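Local coordinates for LP04448p (PDB 4QMH), which probably promotes microtubule polymerization as a fly XMAP215-family protein (Mini spindles), of which this fragment is the fourth TOG domain, a fold that in relatives binds tubulin, at residues A[49-52]-A[53-57]; A[56-59]-A[60-64]. One frame throughout, in Å; residues are numbered along the deposited sequence.

Interaction 1 of 2, residues A[49-52]-A[53-57]; sequences RLIK and PSIGD
The loop that joins helix 31-48 to helix 58-66 in this all-helical TOG domain turns at K52 and P53, and I51 and I55 lie inward on the two arms of the turn. The end methyl of I51, CD1, lies a loose 4.4 Å from the branch methyl of I55, CG2, and both side chains also rest on M88 of helix 71-88, so the loop is packed down through its isoleucines. At the turn itself the proline ring sits next to the lysine stem, K52 CB being 3.3 Å from P53 CD, the normal closeness across a peptide bond to proline. S54 stands across from the same stem, with OG 3.8 Å from K52 CB. The polar ends turn to the N-terminal segment, where S54 OG is hydrogen-bonded to D13 OD1. With CG anti to its own carbonyl carbon (chi1 -57°), the K52 chain runs extended until chi4 bends it, and this brings NZ to its hydrogen bond with R11 O. No direct hydrogen bond joins 49-52 to 53-57; instead a water lies within hydrogen-bonding distance of both backbone carbonyls that border the turn, 2.7 Å from K52 O and 2.8 Å from S54 O.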
ATOM      1  N   ARG A  49     -21.213  -0.517 -12.697  1.00 11.18           N
ATOM      2  CA  ARG A  49     -21.410  -0.227 -11.270  1.00  9.61           C
ATOM      3  C   ARG A  49     -20.801  -1.272 -10.331  1.00 10.09           C
ATOM      4  O   ARG A  49     -19.923  -0.946  -9.535  1.00  9.49           O
ATOM      5  CB  ARG A  49     -22.869   0.042 -10.896  1.00  9.93           C
ATOM      6  CG  ARG A  49     -22.992   0.498  -9.443  1.00 12.69           C
ATOM      7  CD  ARG A  49     -24.418   0.844  -9.069  1.00 14.19           C
ATOM      8  NE  ARG A  49     -24.520   1.181  -7.658  1.00 17.80           N
ATOM      9  CZ  ARG A  49     -25.669   1.315  -7.007  1.00 22.40           C
ATOM     10  NH1 ARG A  49     -26.818   1.138  -7.652  1.00 18.07           N
ATOM     11  NH2 ARG A  49     -25.672   1.621  -5.712  1.00 22.42           N
ATOM     12  N   LEU A  50     -21.289  -2.504 -10.406  1.00  8.62           N
ATOM     13  CA  LEU A  50     -20.725  -3.593  -9.607  1.00  6.41           C
ATOM     14  C   LEU A  50     -20.171  -4.651 -10.538  1.00  8.24           C
ATOM     15  O   LEU A  50     -20.849  -5.077 -11.470  1.00 10.18           O
ATOM     16  CB  LEU A  50     -21.772  -4.207  -8.673  1.00  9.00           C
ATOM     17  CG  LEU A  50     -22.454  -3.284  -7.664  1.00  9.54           C
ATOM     18  CD1 LEU A  50     -23.387  -4.108  -6.780  1.00 10.85           C
ATOM     19  CD2 LEU A  50     -21.451  -2.489  -6.823  1.00 10.71           C
ATOM     20  N   ILE A  51     -18.930  -5.066 -10.290  1.00  7.89           N
ATOM     21  CA  ILE A  51     -18.223  -5.947 -11.222  1.00  5.99           C
ATOM     22  C   ILE A  51     -17.614  -7.176 -10.544  1.00 10.82           C
ATOM     23  O   ILE A  51     -17.404  -7.195  -9.334  1.00 11.12           O
ATOM     24  CB  ILE A  51     -17.120  -5.190 -12.013  1.00  5.83           C
ATOM     25  CG1 ILE A  51     -15.991  -4.722 -11.079  1.00  9.37           C
ATOM     26  CG2 ILE A  51     -17.706  -3.989 -12.769  1.00  8.09           C
ATOM     27  CD1 ILE A  51     -14.892  -3.962 -11.775  1.00 10.45           C
ATOM     28  N   LYS A  52     -17.345  -8.201 -11.345  1.00 12.35           N
ATOM     29  CA  LYS A  52     -16.641  -9.386 -10.884  1.00 10.43           C
ATOM     30  C   LYS A  52     -15.150  -9.062 -10.807  1.00  8.68           C
ATOM     31  O   LYS A  52     -14.705  -8.046 -11.332  1.00  8.38           O
ATOM     32  CB  LYS A  52     -16.875 -10.541 -11.862  1.00 12.18           C
ATOM     33  CG  LYS A  52     -18.328 -10.883 -12.084  1.00 17.07           C
ATOM     34  CD  LYS A  52     -18.456 -12.239 -12.761  1.00 19.41           C
ATOM     35  CE  LYS A  52     -19.908 -12.545 -13.122  1.00 31.63           C
ATOM     36  NZ  LYS A  52     -20.812 -12.501 -11.940  1.00 35.60           N
ATOM     37  N   PRO A  53     -14.366  -9.923 -10.146  1.00  9.02           N
ATOM     38  CA  PRO A  53     -12.926  -9.662 -10.021  1.00 12.81           C
ATOM     39  C   PRO A  53     -12.136  -9.906 -11.305  1.00  7.50           C
ATOM     40  O   PRO A  53     -10.967  -9.541 -11.387  1.00 14.35           O
ATOM     41  CB  PRO A  53     -12.478 -10.676  -8.955  1.00 15.42           C
ATOM     42  CG  PRO A  53     -13.721 -11.120  -8.272  1.00 17.19           C
ATOM     43  CD  PRO A  53     -14.795 -11.053  -9.303  1.00 13.39           C
ATOM     44  N   SER A  54     -12.764 -10.536 -12.290  1.00 11.23           N
ATOM     45  CA  SER A  54     -12.100 -10.855 -13.550  1.00 12.31           C
ATOM     46  C   SER A  54     -12.031  -9.626 -14.456  1.00 11.73           C
ATOM     47  O   SER A  54     -13.053  -9.173 -14.985  1.00 12.68           O
ATOM     48  CB  SER A  54     -12.851 -11.988 -14.255  1.00 14.31           C
ATOM     49  OG  SER A  54     -14.248 -11.737 -14.303  1.00 14.94           O
ATOM     50  N   ILE A  55     -10.830  -9.085 -14.636  1.00  7.70           N
ATOM     51  CA  ILE A  55     -10.673  -7.877 -15.443  1.00  9.42           C
ATOM     52  C   ILE A  55      -9.609  -8.035 -16.527  1.00 11.77           C
ATOM     53  O   ILE A  55      -8.962  -7.072 -16.931  1.00 11.25           O
ATOM     54  CB  ILE A  55     -10.394  -6.634 -14.548  1.00 10.65           C
ATOM     55  CG1 ILE A  55      -9.205  -6.888 -13.610  1.00 11.79           C
ATOM     56  CG2 ILE A  55     -11.654  -6.270 -13.759  1.00 10.87           C
ATOM     57  CD1 ILE A  55      -8.827  -5.687 -12.749  1.00 12.87           C
ATOM     58  N   GLY A  56      -9.455  -9.259 -17.023  1.00 14.75           N
ATOM     59  CA  GLY A  56      -8.506  -9.510 -18.091  1.00 14.82           C
ATOM     60  C   GLY A  56      -7.109  -9.132 -17.638  1.00 10.62           C
ATOM     61  O   GLY A  56      -6.680  -9.530 -16.551  1.00 13.99           O
ATOM     62  N   ASP A  57      -6.399  -8.358 -18.458  1.00 14.68           N
ATOM     63  CA  ASP A  57      -5.053  -7.912 -18.119  1.00 15.50           C
ATOM     64  C   ASP A  57      -5.025  -6.475 -17.592  1.00 15.43           C
ATOM     65  O   ASP A  57      -3.995  -5.801 -17.657  1.00 13.77           O
ATOM     66  CB  ASP A  57      -4.130  -8.033 -19.343  1.00 21.49           C
ATOM     67  CG  ASP A  57      -3.994  -9.467 -19.844  1.00 28.15           C
ATOM     68  OD1 ASP A  57      -3.987 -10.384 -19.011  1.00 22.53           O
ATOM     69  OD2 ASP A  57      -3.902  -9.667 -21.073  1.00 36.30           O
TER
HETATM   70  O   HOH W   1     -15.354  -7.998 -13.995  1.00 10.72           O

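Interaction 2 of 2, residues A[56-59]-A[60-64]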
ATOM      1  N   GLY A  56      -9.455  -9.259 -17.023  1.00 14.75           N
ATOM      2  CA  GLY A  56      -8.506  -9.510 -18.091  1.00 14.82           C
ATOM      3  C   GLY A  56      -7.109  -9.132 -17.638  1.00 10.62           C
ATOM      4  O   GLY A  56      -6.680  -9.530 -16.551  1.00 13.99           O
ATOM      5  N   ASP A  57      -6.399  -8.358 -18.458  1.00 14.68           N
ATOM      6  CA  ASP A  57      -5.053  -7.912 -18.119  1.00 15.50           C
ATOM      7  C   ASP A  57      -5.025  -6.475 -17.592  1.00 15.43           C
ATOM      8  O   ASP A  57      -3.995  -5.801 -17.657  1.00 13.77           O
ATOM      9  CB  ASP A  57      -4.130  -8.033 -19.343  1.00 21.49           C
ATOM     10  CG  ASP A  57      -3.994  -9.467 -19.844  1.00 28.15           C
ATOM     11  OD1 ASP A  57      -3.987 -10.384 -19.011  1.00 22.53           O
ATOM     12  OD2 ASP A  57      -3.902  -9.667 -21.073  1.00 36.30           O
ATOM     13  N   LEU A  58      -6.155  -6.007 -17.076  1.00 13.83           N
ATOM     14  CA  LEU A  58      -6.259  -4.615 -16.659  1.00 10.26           C
ATOM     15  C   LEU A  58      -5.350  -4.252 -15.479  1.00 11.29           C
ATOM     16  O   LEU A  58      -4.822  -3.143 -15.431  1.00 11.31           O
ATOM     17  CB  LEU A  58      -7.703  -4.257 -16.305  1.00 14.50           C
ATOM     18  CG  LEU A  58      -7.937  -2.817 -15.846  1.00  6.48           C
ATOM     19  CD1 LEU A  58      -7.545  -1.830 -16.963  1.00  6.51           C
ATOM     20  CD2 LEU A  58      -9.387  -2.637 -15.429  1.00  7.49           C
ATOM     21  N   ALA A  59      -5.174  -5.164 -14.519  1.00 10.73           N
ATOM     22  CA  ALA A  59      -4.434  -4.809 -13.303  1.00 11.48           C
ATOM     23  C   ALA A  59      -2.977  -4.431 -13.565  1.00 10.94           C
ATOM     24  O   ALA A  59      -2.516  -3.396 -13.095  1.00 10.23           O
ATOM     25  CB  ALA A  59      -4.552  -5.905 -12.218  1.00 14.25           C
ATOM     26  N   PRO A  60      -2.244  -5.252 -14.334  1.00 11.20           N
ATOM     27  CA  PRO A  60      -0.868  -4.842 -14.632  1.00 14.94           C
ATOM     28  C   PRO A  60      -0.829  -3.556 -15.463  1.00 12.55           C
ATOM     29  O   PRO A  60       0.069  -2.728 -15.287  1.00 12.91           O
ATOM     30  CB  PRO A  60      -0.310  -6.022 -15.431  1.00 16.19           C
ATOM     31  CG  PRO A  60      -1.202  -7.181 -15.103  1.00 21.80           C
ATOM     32  CD  PRO A  60      -2.556  -6.598 -14.843  1.00 15.83           C
ATOM     33  N   ALA A  61      -1.814  -3.389 -16.337  1.00 11.33           N
ATOM     34  CA  ALA A  61      -1.919  -2.174 -17.139  1.00 10.45           C
ATOM     35  C   ALA A  61      -2.085  -0.950 -16.246  1.00 11.18           C
ATOM     36  O   ALA A  61      -1.412   0.058 -16.444  1.00 10.10           O
ATOM     37  CB  ALA A  61      -3.076  -2.278 -18.119  1.00  9.77           C
ATOM     38  N   LEU A  62      -2.981  -1.043 -15.263  1.00  8.04           N
ATOM     39  CA  LEU A  62      -3.174   0.060 -14.318  1.00  5.36           C
ATOM     40  C   LEU A  62      -1.946   0.313 -13.455  1.00  7.50           C
ATOM     41  O   LEU A  62      -1.659   1.457 -13.096  1.00  8.73           O
ATOM     42  CB  LEU A  62      -4.382  -0.185 -13.413  1.00  6.24           C
ATOM     43  CG  LEU A  62      -5.754  -0.057 -14.072  1.00  8.44           C
ATOM     44  CD1 LEU A  62      -6.840  -0.449 -13.088  1.00 12.37           C
ATOM     45  CD2 LEU A  62      -5.950   1.379 -14.544  1.00 10.82           C
ATOM     46  N   ALA A  63      -1.229  -0.751 -13.120  1.00 12.20           N
ATOM     47  CA  ALA A  63      -0.027  -0.615 -12.302  1.00 12.85           C
ATOM     48  C   ALA A  63       0.991   0.311 -12.981  1.00  9.34           C
ATOM     49  O   ALA A  63       1.566   1.208 -12.338  1.00 11.38           O
ATOM     50  CB  ALA A  63       0.572  -1.981 -12.016  1.00 10.36           C
ATOM     51  N   HIS A  64       1.185   0.126 -14.280  1.00 11.77           N
ATOM     52  CA  HIS A  64       2.068   1.010 -15.031  1.00 14.93           C
ATOM     53  C   HIS A  64       1.580   2.463 -14.994  1.00 12.17           C
ATOM     54  O   HIS A  64       2.379   3.404 -14.914  1.00 13.81           O
ATOM     55  CB  HIS A  64       2.197   0.544 -16.482  1.00 12.67           C
ATOM     56  CG  HIS A  64       3.113  -0.623 -16.672  1.00 26.99           C
ATOM     57  ND1 HIS A  64       2.651  -1.908 -16.855  1.00 35.45           N
ATOM     58  CD2 HIS A  64       4.463  -0.696 -16.730  1.00 31.51           C
ATOM     59  CE1 HIS A  64       3.678  -2.725 -17.009  1.00 40.93           C
ATOM     60  NE2 HIS A  64       4.789  -2.015 -16.936  1.00 36.63           N
TER
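Residues 58-64 run as a regular alpha helix whose first turn is tied by two i to i+4 bonds: L62 N gives its hydrogen to L58 O at 2.8 Å, nearly straight at 162°, and A63 N to A59 O at 2.9 Å. One turn apart on the buried side, L58 and L62 pack obliquely, with L58 CG 3.8 Å from L62 CD1 and L58 CD1 3.8 Å from L62 CG. L58 has CG anti to the backbone N (chi1 180°), which carries its branch forward along the helix to meet L62. Both leucines also touch M26 of helix 20-26 and L41 of helix 31-48, and an alanine in place of L58 would probably open a gap where L58 meets M26 and L41, and leave L62 without its neighbour on the preceding turn. P60 needs no N-H here, being in the first turn; its ring lies close to the backbone before it, CD 3.3 Å from D57 O. The carbonyl of P60 has two donors from one residue, H64 N and H64 ND1, coming from opposite faces of its plane. The imidazole bond is bent, 136° at the hydrogen and 3.1 Å from H64 ND1 to P60 O, with the donor above the carbonyl plane, and it holds the exposed ring back against its own helix. D57 occupies the N-cap position without a side-chain cap, and the whole is a proline-containing helix N-terminus, amphipathic in the manner of helices in the HEAT-like repeats of a TOG domain.

In the fold
Interaction 1 and interaction 2 follow one another along the chain, sharing G56 and D57, with centres about 12 Å apart. The first is the irregular connection out of helix 31-48; the second is the start of helix 58-66, to which that connection leads. G56, with positive phi, and D57 at the N-cap make the change from loop to helix. The two face mostly different neighbours: 49-57 packs on helix 71-88 and the N-terminal segment, while 56-64 packs on helices 20-26, 31-48 and 96-106. H95 is common to both, hydrogen-bonded to P53 O and in contact with I55 and A59. The centres lie about 21 and 16 Å from that of the chain.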